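Local coordinates for protein yjcS (Bacillus subtilis, PDB 1Q8B) that is of unknown function but belongs to the antibiotic biosynthesis monooxygenase family and may be an enzyme of the dimeric alpha-beta barrel type, at residues E40-E45 with I49-Y54; K76-F79 with H83-D86. All blocks are in the same frame, centred on the assembly; numbering follows the deposited sequence.

Interaction 1. Residues E40-E45 with I49-Y54; sequences EETNKE and ITFHAY
Phe-51 points its side chain from the strand at Thr-42, in the last turn of helix 28-42, and the meeting is closest at the root of the ring. Its CB lies 3.3 Å from Thr-42 OG1. CG, turned anti to the backbone N (chi1 -174°), comes nearer still, 3.1 Å from the same oxygen, which sits over one face of the ring. From there the contact falls away: CD2 is 3.4 Å from OG1, CD1 a little farther, and CE2 4.1 Å. The side chain also touches Glu-39 and Glu-67. Thr-42 therefore presents its hydroxyl, not its methyl, to the ring. A chi1 of 89° wedges OG1 between the backbone N and the carbonyl carbon; the oxygen is buried and has no polar partner in the model.

The connection is consistent with the ferredoxin-like fold of the dimeric alpha-beta barrel family: the helix lies across one face of the antiparallel sheet, and the chain drops from it into strand 48-55, outermost in this chain's sheet. A type I turn from Thr-42 to Glu-45 follows, Glu-45 N bonding to Thr-42 O at 3.0 Å. Farther on, a classic beta bulge sets Ile-49 and Thr-50 against Ile-68 of the neighbouring strand.

The Asn-43 side chain lies along the backbone of Phe-51; its amide is probably turned over in the model, and with it turned back a hydrogen bond there is possible. A water joins the two backbones nearby, donating to Ile-49 O (2.9 Å) and, over a longer reach, to Asn-43 O. Elsewhere on the turn, Lys-44 NZ meets Glu-41 OE2 on its syn side at 2.8 Å, 19° out of the carboxylate plane, with Glu-40 a longer-range member of the same salt-bridge network.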
ATOM      1  N   GLU A  40       5.612   8.590  12.557  1.00 23.35           N
ATOM      2  CA  GLU A  40       5.870   7.684  13.660  1.00 25.27           C
ATOM      3  C   GLU A  40       5.494   6.245  13.330  1.00 24.88           C
ATOM      4  O   GLU A  40       6.243   5.312  13.632  1.00 24.68           O
ATOM      5  CB  GLU A  40       5.111   8.134  14.902  1.00 27.77           C
ATOM      6  CG  GLU A  40       5.579   7.416  16.143  1.00 33.10           C
ATOM      7  CD  GLU A  40       4.772   7.786  17.357  1.00 36.35           C
ATOM      8  OE1 GLU A  40       4.667   9.001  17.648  1.00 38.59           O
ATOM      9  OE2 GLU A  40       4.249   6.859  18.018  1.00 38.36           O
ATOM     10  N   GLU A  41       4.338   6.065  12.704  1.00 24.59           N
ATOM     11  CA  GLU A  41       3.879   4.730  12.349  1.00 24.94           C
ATOM     12  C   GLU A  41       4.611   4.101  11.159  1.00 24.23           C
ATOM     13  O   GLU A  41       4.875   2.897  11.170  1.00 23.70           O
ATOM     14  CB  GLU A  41       2.363   4.740  12.088  1.00 26.25           C
ATOM     15  CG  GLU A  41       1.520   4.869  13.354  1.00 28.28           C
ATOM     16  CD  GLU A  41       1.907   3.841  14.419  1.00 29.97           C
ATOM     17  OE1 GLU A  41       1.654   2.632  14.212  1.00 30.04           O
ATOM     18  OE2 GLU A  41       2.479   4.247  15.462  1.00 30.80           O
ATOM     19  N   THR A  42       4.958   4.893  10.143  1.00 23.90           N
ATOM     20  CA  THR A  42       5.641   4.303   8.989  1.00 23.53           C
ATOM     21  C   THR A  42       7.089   3.921   9.308  1.00 22.79           C
ATOM     22  O   THR A  42       7.644   3.022   8.674  1.00 22.73           O
ATOM     23  CB  THR A  42       5.580   5.216   7.705  1.00 23.39           C
ATOM     24  OG1 THR A  42       6.685   6.114   7.682  1.00 25.67           O
ATOM     25  CG2 THR A  42       4.307   6.019   7.672  1.00 22.28           C
ATOM     26  N   ASN A  43       7.705   4.574  10.291  1.00 22.32           N
ATOM     27  CA  ASN A  43       9.073   4.212  10.659  1.00 22.26           C
ATOM     28  C   ASN A  43       9.091   2.839  11.323  1.00 22.40           C
ATOM     29  O   ASN A  43      10.138   2.212  11.445  1.00 22.48           O
ATOM     30  CB  ASN A  43       9.694   5.245  11.600  1.00 21.37           C
ATOM     31  CG  ASN A  43      10.373   6.380  10.850  1.00 21.38           C
ATOM     32  OD1 ASN A  43       9.838   7.483  10.751  1.00 21.94           O
ATOM     33  ND2 ASN A  43      11.552   6.107  10.304  1.00 20.08           N
ATOM     34  N   LYS A  44       7.922   2.375  11.746  1.00 23.43           N
ATOM     35  CA  LYS A  44       7.806   1.066  12.377  1.00 24.61           C
ATOM     36  C   LYS A  44       7.555  -0.022  11.336  1.00 24.75           C
ATOM     37  O   LYS A  44       7.643  -1.208  11.652  1.00 25.18           O
ATOM     38  CB  LYS A  44       6.659   1.047  13.387  1.00 25.51           C
ATOM     39  CG  LYS A  44       6.823   1.969  14.580  1.00 27.07           C
ATOM     40  CD  LYS A  44       5.546   1.939  15.406  1.00 28.54           C
ATOM     41  CE  LYS A  44       5.559   2.934  16.545  1.00 29.66           C
ATOM     42  NZ  LYS A  44       4.220   2.966  17.211  1.00 31.24           N
ATOM     43  N   GLU A  45       7.219   0.373  10.107  1.00 24.43           N
ATOM     44  CA  GLU A  45       6.982  -0.610   9.054  1.00 24.41           C
ATOM     45  C   GLU A  45       8.296  -1.334   8.835  1.00 25.29           C
ATOM     46  O   GLU A  45       9.364  -0.719   8.857  1.00 24.85           O
ATOM     47  CB  GLU A  45       6.554   0.057   7.749  1.00 23.59           C
ATOM     48  CG  GLU A  45       5.284   0.881   7.847  1.00 23.12           C
ATOM     49  CD  GLU A  45       4.894   1.503   6.514  1.00 22.48           C
ATOM     50  OE1 GLU A  45       4.056   2.433   6.513  1.00 22.22           O
ATOM     51  OE2 GLU A  45       5.421   1.061   5.469  1.00 21.74           O
ATOM     52  N   ILE A  49      13.404   2.131   6.046  1.00 21.93           N
ATOM     53  CA  ILE A  49      14.706   2.427   6.636  1.00 21.57           C
ATOM     54  C   ILE A  49      14.561   3.798   7.302  1.00 21.67           C
ATOM     55  O   ILE A  49      14.939   3.971   8.455  1.00 22.45           O
ATOM     56  CB  ILE A  49      15.828   2.453   5.563  1.00 21.73           C
ATOM     57  CG1 ILE A  49      16.080   1.038   5.046  1.00 21.40           C
ATOM     58  CG2 ILE A  49      17.113   3.014   6.150  1.00 21.33           C
ATOM     59  CD1 ILE A  49      17.032   0.970   3.865  1.00 21.88           C
ATOM     60  N   THR A  50      14.011   4.772   6.581  1.00 21.18           N
ATOM     61  CA  THR A  50      13.780   6.094   7.154  1.00 21.55           C
ATOM     62  C   THR A  50      12.601   6.793   6.471  1.00 20.04           C
ATOM     63  O   THR A  50      12.315   6.564   5.297  1.00 20.30           O
ATOM     64  CB  THR A  50      15.031   7.036   7.054  1.00 23.22           C
ATOM     65  OG1 THR A  50      15.272   7.384   5.689  1.00 26.58           O
ATOM     66  CG2 THR A  50      16.263   6.369   7.614  1.00 24.29           C
ATOM     67  N   PHE A  51      11.909   7.629   7.231  1.00 18.54           N
ATOM     68  CA  PHE A  51      10.787   8.401   6.725  1.00 17.88           C
ATOM     69  C   PHE A  51      10.716   9.637   7.604  1.00 17.66           C
ATOM     70  O   PHE A  51      10.599   9.529   8.824  1.00 17.33           O
ATOM     71  CB  PHE A  51       9.470   7.628   6.841  1.00 17.60           C
ATOM     72  CG  PHE A  51       8.294   8.328   6.194  1.00 17.63           C
ATOM     73  CD1 PHE A  51       7.911   8.022   4.891  1.00 17.13           C
ATOM     74  CD2 PHE A  51       7.577   9.304   6.888  1.00 17.38           C
ATOM     75  CE1 PHE A  51       6.828   8.674   4.287  1.00 17.29           C
ATOM     76  CE2 PHE A  51       6.494   9.963   6.293  1.00 17.11           C
ATOM     77  CZ  PHE A  51       6.118   9.647   4.991  1.00 16.93           C
ATOM     78  N   HIS A  52      10.800  10.809   6.989  1.00 17.29           N
ATOM     79  CA  HIS A  52      10.746  12.051   7.744  1.00 17.87           C
ATOM     80  C   HIS A  52       9.994  13.103   6.946  1.00 17.57           C
ATOM     81  O   HIS A  52      10.221  13.269   5.749  1.00 17.83           O
ATOM     82  CB  HIS A  52      12.170  12.533   8.056  1.00 18.56           C
ATOM     83  CG  HIS A  52      12.227  13.739   8.946  1.00 19.06           C
ATOM     84  ND1 HIS A  52      11.637  13.775  10.191  1.00 18.96           N
ATOM     85  CD2 HIS A  52      12.821  14.945   8.775  1.00 19.37           C
ATOM     86  CE1 HIS A  52      11.865  14.951  10.749  1.00 19.21           C
ATOM     87  NE2 HIS A  52      12.580  15.679   9.911  1.00 18.95           N
ATOM     88  N   ALA A  53       9.091  13.803   7.616  1.00 17.48           N
ATOM     89  CA  ALA A  53       8.295  14.837   6.974  1.00 17.83           C
ATOM     90  C   ALA A  53       8.515  16.172   7.683  1.00 18.23           C
ATOM     91  O   ALA A  53       8.638  16.212   8.907  1.00 18.68           O
ATOM     92  CB  ALA A  53       6.816  14.458   7.024  1.00 17.31           C
ATOM     93  N   TYR A  54       8.579  17.258   6.913  1.00 17.32           N
ATOM     94  CA  TYR A  54       8.758  18.574   7.499  1.00 17.25           C
ATOM     95  C   TYR A  54       8.210  19.626   6.545  1.00 17.60           C
ATOM     96  O   TYR A  54       8.217  19.447   5.326  1.00 16.91           O
ATOM     97  CB  TYR A  54      10.237  18.822   7.829  1.00 16.35           C
ATOM     98  CG  TYR A  54      11.098  19.207   6.659  1.00 15.56           C
ATOM     99  CD1 TYR A  54      11.173  20.533   6.228  1.00 15.74           C
ATOM    100  CD2 TYR A  54      11.851  18.249   5.988  1.00 15.85           C
ATOM    101  CE1 TYR A  54      11.986  20.901   5.151  1.00 16.26           C
ATOM    102  CE2 TYR A  54      12.663  18.598   4.918  1.00 16.31           C
ATOM    103  CZ  TYR A  54      12.728  19.926   4.500  1.00 16.35           C
ATOM    104  OH  TYR A  54      13.528  20.262   3.432  1.00 16.02           O
TER
HETATM  105  O   HOH W   1      12.795   3.874  10.470  1.00 27.39           O

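Interaction 2. Residues K76-F79 with H83-D86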
ATOM      1  N   LYS A  76       5.055   0.267  -1.926  1.00 21.80           N
ATOM      2  CA  LYS A  76       3.699  -0.148  -2.246  1.00 21.91           C
ATOM      3  C   LYS A  76       3.001  -0.694  -1.003  1.00 20.89           C
ATOM      4  O   LYS A  76       1.836  -0.384  -0.758  1.00 20.54           O
ATOM      5  CB  LYS A  76       3.726  -1.185  -3.373  1.00 23.58           C
ATOM      6  CG  LYS A  76       4.072  -0.548  -4.715  1.00 27.23           C
ATOM      7  CD  LYS A  76       4.316  -1.554  -5.823  1.00 29.41           C
ATOM      8  CE  LYS A  76       4.590  -0.825  -7.132  1.00 31.20           C
ATOM      9  NZ  LYS A  76       5.034  -1.743  -8.219  1.00 33.79           N
ATOM     10  N   ILE A  77       3.718  -1.496  -0.216  1.00 20.22           N
ATOM     11  CA  ILE A  77       3.160  -2.051   1.022  1.00 20.00           C
ATOM     12  C   ILE A  77       2.761  -0.896   1.940  1.00 19.73           C
ATOM     13  O   ILE A  77       1.718  -0.935   2.596  1.00 19.28           O
ATOM     14  CB  ILE A  77       4.186  -2.960   1.742  1.00 19.88           C
ATOM     15  CG1 ILE A  77       4.280  -4.305   1.019  1.00 20.62           C
ATOM     16  CG2 ILE A  77       3.780  -3.175   3.188  1.00 20.05           C
ATOM     17  CD1 ILE A  77       5.373  -5.204   1.526  1.00 20.50           C
ATOM     18  N   HIS A  78       3.606   0.130   1.972  1.00 19.00           N
ATOM     19  CA  HIS A  78       3.359   1.325   2.768  1.00 18.61           C
ATOM     20  C   HIS A  78       1.979   1.920   2.484  1.00 18.91           C
ATOM     21  O   HIS A  78       1.272   2.328   3.407  1.00 18.82           O
ATOM     22  CB  HIS A  78       4.437   2.370   2.459  1.00 18.53           C
ATOM     23  CG  HIS A  78       4.115   3.753   2.944  1.00 17.38           C
ATOM     24  ND1 HIS A  78       3.890   4.049   4.272  1.00 17.52           N
ATOM     25  CD2 HIS A  78       4.018   4.927   2.277  1.00 16.90           C
ATOM     26  CE1 HIS A  78       3.670   5.346   4.402  1.00 16.90           C
ATOM     27  NE2 HIS A  78       3.742   5.902   3.206  1.00 16.93           N
ATOM     28  N   PHE A  79       1.596   1.973   1.211  1.00 18.83           N
ATOM     29  CA  PHE A  79       0.310   2.553   0.857  1.00 19.77           C
ATOM     30  C   PHE A  79      -0.892   1.657   1.102  1.00 20.47           C
ATOM     31  O   PHE A  79      -2.022   2.068   0.842  1.00 21.07           O
ATOM     32  CB  PHE A  79       0.315   3.038  -0.595  1.00 20.22           C
ATOM     33  CG  PHE A  79       1.214   4.207  -0.822  1.00 20.28           C
ATOM     34  CD1 PHE A  79       2.472   4.035  -1.382  1.00 20.74           C
ATOM     35  CD2 PHE A  79       0.833   5.479  -0.408  1.00 21.41           C
ATOM     36  CE1 PHE A  79       3.343   5.115  -1.522  1.00 20.96           C
ATOM     37  CE2 PHE A  79       1.700   6.568  -0.544  1.00 21.16           C
ATOM     38  CZ  PHE A  79       2.956   6.381  -1.101  1.00 20.61           C
ATOM     39  N   HIS A  83      -2.628   3.247   8.523  1.00 22.89           N
ATOM     40  CA  HIS A  83      -2.157   4.549   8.996  1.00 22.24           C
ATOM     41  C   HIS A  83      -1.834   5.471   7.829  1.00 21.97           C
ATOM     42  O   HIS A  83      -1.938   6.694   7.941  1.00 22.48           O
ATOM     43  CB  HIS A  83      -0.939   4.416   9.938  1.00 21.95           C
ATOM     44  CG  HIS A  83       0.220   3.661   9.361  1.00 22.27           C
ATOM     45  ND1 HIS A  83       0.616   2.429   9.839  1.00 21.26           N
ATOM     46  CD2 HIS A  83       1.097   3.980   8.379  1.00 22.11           C
ATOM     47  CE1 HIS A  83       1.685   2.023   9.178  1.00 21.34           C
ATOM     48  NE2 HIS A  83       1.997   2.946   8.286  1.00 21.57           N
ATOM     49  N   THR A  84      -1.460   4.884   6.700  1.00 21.41           N
ATOM     50  CA  THR A  84      -1.161   5.668   5.516  1.00 20.67           C
ATOM     51  C   THR A  84      -2.472   6.100   4.869  1.00 21.07           C
ATOM     52  O   THR A  84      -2.675   7.278   4.585  1.00 21.30           O
ATOM     53  CB  THR A  84      -0.352   4.855   4.508  1.00 19.83           C
ATOM     54  OG1 THR A  84       0.869   4.426   5.119  1.00 19.73           O
ATOM     55  CG2 THR A  84      -0.030   5.693   3.290  1.00 19.63           C
ATOM     56  N   ILE A  85      -3.373   5.147   4.654  1.00 21.71           N
ATOM     57  CA  ILE A  85      -4.663   5.439   4.034  1.00 22.17           C
ATOM     58  C   ILE A  85      -5.481   6.450   4.844  1.00 22.80           C
ATOM     59  O   ILE A  85      -6.218   7.258   4.274  1.00 23.18           O
ATOM     60  CB  ILE A  85      -5.477   4.141   3.836  1.00 21.82           C
ATOM     61  CG1 ILE A  85      -4.747   3.227   2.853  1.00 21.84           C
ATOM     62  CG2 ILE A  85      -6.866   4.463   3.318  1.00 22.15           C
ATOM     63  CD1 ILE A  85      -5.320   1.825   2.770  1.00 21.99           C
ATOM     64  N   ASP A  86      -5.347   6.416   6.168  1.00 23.30           N
ATOM     65  CA  ASP A  86      -6.070   7.351   7.027  1.00 24.13           C
ATOM     66  C   ASP A  86      -5.734   8.805   6.681  1.00 24.38           C
ATOM     67  O   ASP A  86      -6.616   9.658   6.621  1.00 24.64           O
ATOM     68  CB  ASP A  86      -5.736   7.085   8.497  1.00 25.59           C
ATOM     69  CG  ASP A  86      -6.523   5.922   9.079  1.00 26.93           C
ATOM     70  OD1 ASP A  86      -6.185   5.481  10.202  1.00 27.04           O
ATOM     71  OD2 ASP A  86      -7.484   5.459   8.421  1.00 28.27           O
TER
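His-78 and Phe-79, where helix 72-78 runs out, come up against the first turns of helix 82-88, the backbones being nearest at Phe-79 and Thr-84, whose CA atoms are 5.8 Å apart. Thr-84 does most of the work. Its OG1 donates to His-78 O over 2.7 Å, from well above the carbonyl plane (36° out of it), and also lies 3.0 Å from CE1 of the His-78 imidazole. The methyl branch, CG2, anti to its own backbone N, rests over one face of that imidazole in a CH-pi contact, 4.0 Å from the ring centroid, somewhat toward the rim. The same methyl reaches Phe-79, 3.8 Å from its CD2, at an oblique angle to that ring. His-78 CD2 in turn lies over the centre of a Phe-79 face, so imidazole, phenyl and methyl pack as one cluster. One residue further along, Ile-85 CG1 sits 3.6 Å from Phe-79 O.

The firm polar partner of His-78 ND1 lies outside the two segments: Glu-45 OE1. Ile-77 packs on Val-95 of the second subunit. One threonine thus serves two purposes, its hydroxyl supplying a donor to a carbonyl at the helix end and its methyl covering the imidazole, whose rotation is further restrained by the bond to Glu-45.

In the fold
From the N terminus, strand 13-22 leads into helix 28-42, and interaction 1 closes the short loop that brings the chain from that helix into strand 48-55. The hairpin with strand 62-69 follows, then helix 72-78, and interaction 2 closes the equally short turn into helix 82-88 before strand 93-103 completes the sheet. The two loops come in series and neither encloses the other, yet their contacts meet in space. Glu-45 bridges them, its OE1 shared by the histidines of both short helices, His-78 and His-83, and Thr-42 CG2 packs 3.4 Å from His-78 CE1. Sheet, long helix and the pair of short helices are thereby joined in layers.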